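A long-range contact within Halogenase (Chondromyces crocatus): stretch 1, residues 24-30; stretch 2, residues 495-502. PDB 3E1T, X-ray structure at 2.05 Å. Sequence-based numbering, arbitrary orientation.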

# COMPACT_ATOMS: atom_id res chain seq x y z
N SER A 24 -11.04 7.26 -13.65
CA SER A 24 -10.49 8.27 -14.55
C SER A 24 -9.94 7.70 -15.85
O SER A 24 -10.25 8.20 -16.92
CB SER A 24 -9.41 9.10 -13.86
OG SER A 24 -9.92 9.74 -12.71
N PHE A 25 -9.14 6.64 -15.75
CA PHE A 25 -8.45 6.06 -16.92
C PHE A 25 -9.37 5.41 -17.95
O PHE A 25 -9.02 5.31 -19.13
CB PHE A 25 -7.41 5.01 -16.47
CG PHE A 25 -6.10 5.58 -15.99
CD1 PHE A 25 -5.62 6.79 -16.48
CD2 PHE A 25 -5.33 4.88 -15.07
CE1 PHE A 25 -4.40 7.31 -16.03
CE2 PHE A 25 -4.11 5.39 -14.62
CZ PHE A 25 -3.64 6.61 -15.11
N VAL A 26 -10.51 4.89 -17.51
CA VAL A 26 -11.45 4.28 -18.44
C VAL A 26 -12.34 5.38 -19.07
O VAL A 26 -12.59 5.35 -20.27
CB VAL A 26 -12.30 3.16 -17.78
CG1 VAL A 26 -13.36 2.63 -18.76
CG2 VAL A 26 -11.41 2.01 -17.30
N ALA A 27 -12.78 6.34 -18.26
CA ALA A 27 -13.57 7.47 -18.74
C ALA A 27 -12.79 8.32 -19.75
O ALA A 27 -13.36 8.80 -20.73
CB ALA A 27 -14.04 8.32 -17.59
N MET A 28 -11.49 8.48 -19.51
CA MET A 28 -10.57 9.15 -20.44
C MET A 28 -10.55 8.52 -21.83
O MET A 28 -10.14 9.17 -22.80
CB MET A 28 -9.14 9.16 -19.87
CG MET A 28 -8.88 10.22 -18.81
SD MET A 28 -7.23 10.13 -18.06
CE MET A 28 -6.19 10.03 -19.51
N ARG A 29 -10.99 7.27 -21.93
CA ARG A 29 -11.04 6.55 -23.20
C ARG A 29 -12.45 6.68 -23.80
O ARG A 29 -12.72 6.18 -24.90
CB ARG A 29 -10.67 5.08 -22.96
CG ARG A 29 -9.89 4.35 -24.08
CD ARG A 29 -9.02 5.24 -24.97
NE ARG A 29 -7.66 4.71 -25.23
CZ ARG A 29 -7.36 3.55 -25.81
NH1 ARG A 29 -8.31 2.70 -26.20
NH2 ARG A 29 -6.09 3.22 -25.98
N GLY A 30 -13.34 7.36 -23.08
CA GLY A 30 -14.68 7.65 -23.57
C GLY A 30 -15.69 6.55 -23.27
O GLY A 30 -16.47 6.17 -24.15
N PRO A 495 1.95 -1.33 -23.63
CA PRO A 495 0.88 -0.35 -23.72
C PRO A 495 0.78 0.31 -25.10
O PRO A 495 1.78 0.44 -25.81
CB PRO A 495 1.27 0.71 -22.67
CG PRO A 495 2.28 0.06 -21.81
CD PRO A 495 3.01 -0.89 -22.71
N SER A 496 -0.45 0.70 -25.45
CA SER A 496 -0.71 1.57 -26.58
C SER A 496 0.04 2.89 -26.42
O SER A 496 0.42 3.27 -25.30
CB SER A 496 -2.21 1.83 -26.66
OG SER A 496 -2.70 2.39 -25.45
N ARG A 497 0.26 3.60 -27.53
CA ARG A 497 0.84 4.95 -27.50
C ARG A 497 0.21 5.79 -26.39
O ARG A 497 0.89 6.55 -25.71
CB ARG A 497 0.68 5.65 -28.87
CG ARG A 497 1.23 7.08 -28.92
CD ARG A 497 0.93 7.78 -30.24
NE ARG A 497 0.58 9.19 -30.04
CZ ARG A 497 0.44 10.08 -31.02
NH1 ARG A 497 0.64 9.74 -32.29
NH2 ARG A 497 0.11 11.34 -30.72
N ASP A 498 -1.10 5.64 -26.23
CA ASP A 498 -1.87 6.36 -25.21
C ASP A 498 -1.48 5.94 -23.79
O ASP A 498 -1.58 6.74 -22.85
CB ASP A 498 -3.35 6.08 -25.43
CG ASP A 498 -4.24 7.14 -24.84
OD1 ASP A 498 -3.71 8.18 -24.36
OD2 ASP A 498 -5.48 6.95 -24.88
N GLY A 499 -1.05 4.69 -23.65
CA GLY A 499 -0.75 4.11 -22.33
C GLY A 499 -1.99 3.73 -21.55
O GLY A 499 -1.90 3.36 -20.37
N LEU A 500 -3.15 3.82 -22.20
CA LEU A 500 -4.45 3.59 -21.55
C LEU A 500 -5.05 2.22 -21.86
O LEU A 500 -6.05 1.83 -21.27
CB LEU A 500 -5.44 4.70 -21.93
CG LEU A 500 -5.25 6.12 -21.38
CD1 LEU A 500 -6.43 7.01 -21.76
CD2 LEU A 500 -5.05 6.14 -19.87
N ALA A 501 -4.42 1.50 -22.80
CA ALA A 501 -4.84 0.15 -23.19
C ALA A 501 -3.63 -0.69 -23.60
O ALA A 501 -2.50 -0.19 -23.57
CB ALA A 501 -5.87 0.23 -24.32
N TRP A 502 -3.86 -1.94 -23.99
CA TRP A 502 -2.79 -2.83 -24.45
C TRP A 502 -2.68 -2.87 -25.97
O TRP A 502 -3.70 -2.83 -26.67
CB TRP A 502 -3.01 -4.26 -23.93
CG TRP A 502 -2.95 -4.40 -22.44
CD1 TRP A 502 -3.97 -4.75 -21.60
CD2 TRP A 502 -1.80 -4.19 -21.60
NE1 TRP A 502 -3.53 -4.79 -20.30
CE2 TRP A 502 -2.20 -4.45 -20.26
CE3 TRP A 502 -0.46 -3.83 -21.84
CZ2 TRP A 502 -1.33 -4.34 -19.18
CZ3 TRP A 502 0.41 -3.72 -20.76
CH2 TRP A 502 -0.02 -3.98 -19.44

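Contact between a stretch that begins as helix and a looped segment far along the same chain, Halogenase residues 24-30 and 495-502; no two touching residues lie closer than 467 positions in sequence. The first stretch enters as helix and leaves through a type I turn from Ala27 to Gly30, closed by Gly30 N to Ala27 O at 2.8 Å. Gly30 then departs from helical angles with positive phi, a conformation in which a CB would jam against the carbonyl O of the preceding residue. The second stretch has no regular helix or strand but is folded tightly on itself: a type I turn runs from Ser496 to Gly499, with Gly499 N bonded to Ser496 O at 2.6 Å, and Ser496 N reaches Ala501 O at 2.9 Å. No backbone hydrogen bond joins the two stretches; side chains make the contact, which buries 295 Å² in all.

Leu500 covers the most surface. Its CA-to-CB bond points toward the first stretch, and Leu500 CA lies 6.6 Å from Phe25 CA, the closest CA pair across the stretches. Leu500 CD2 lies 3.5 Å from Phe25 CD1, approaching the ring obliquely; Met28 CE adjoins both methyls, 3.8 Å from Leu500 CD1 and 4.1 Å from Leu500 CD2. These are apolar contacts, governed by shape and the exclusion of water, and Met28 contributes the methyl at the tip of its thioether chain.

Arg29 is the second large contributor and supplies the polar half of the contact. Its side chain, with chi1, chi2 and chi3 all between the usual wells, reaches the second stretch and brings the guanidinium to Asp498. Arg29 NE donates to Asp498 OD2 at 3.1 Å with an N-H...acceptor angle of 160°, so a nearly straight hydrogen bond coincides with a salt bridge between opposite charges. The carboxylate oxygen lies at the guanidinium edge, near its plane, where the N-H groups point. Ser496 OG is also near that plane, 3.5 Å from Arg29 NH2. The hydrogen bonds of Ser496 OG are within its own loop: it donates to Ala501 O at 3.2 Å and accepts a weak bond from Gly499 N at 3.4 Å.

Carbon also lies near the same charged group, on one side of its plane: Ala501 CB is 3.4 Å from Arg29 NH2, and Leu500 CB is 4.0 Å from Arg29 NE, both oblique to the guanidinium plane. Leu500 thus touches all three contacting residues of the first stretch, linking the apolar packing to the charged pair.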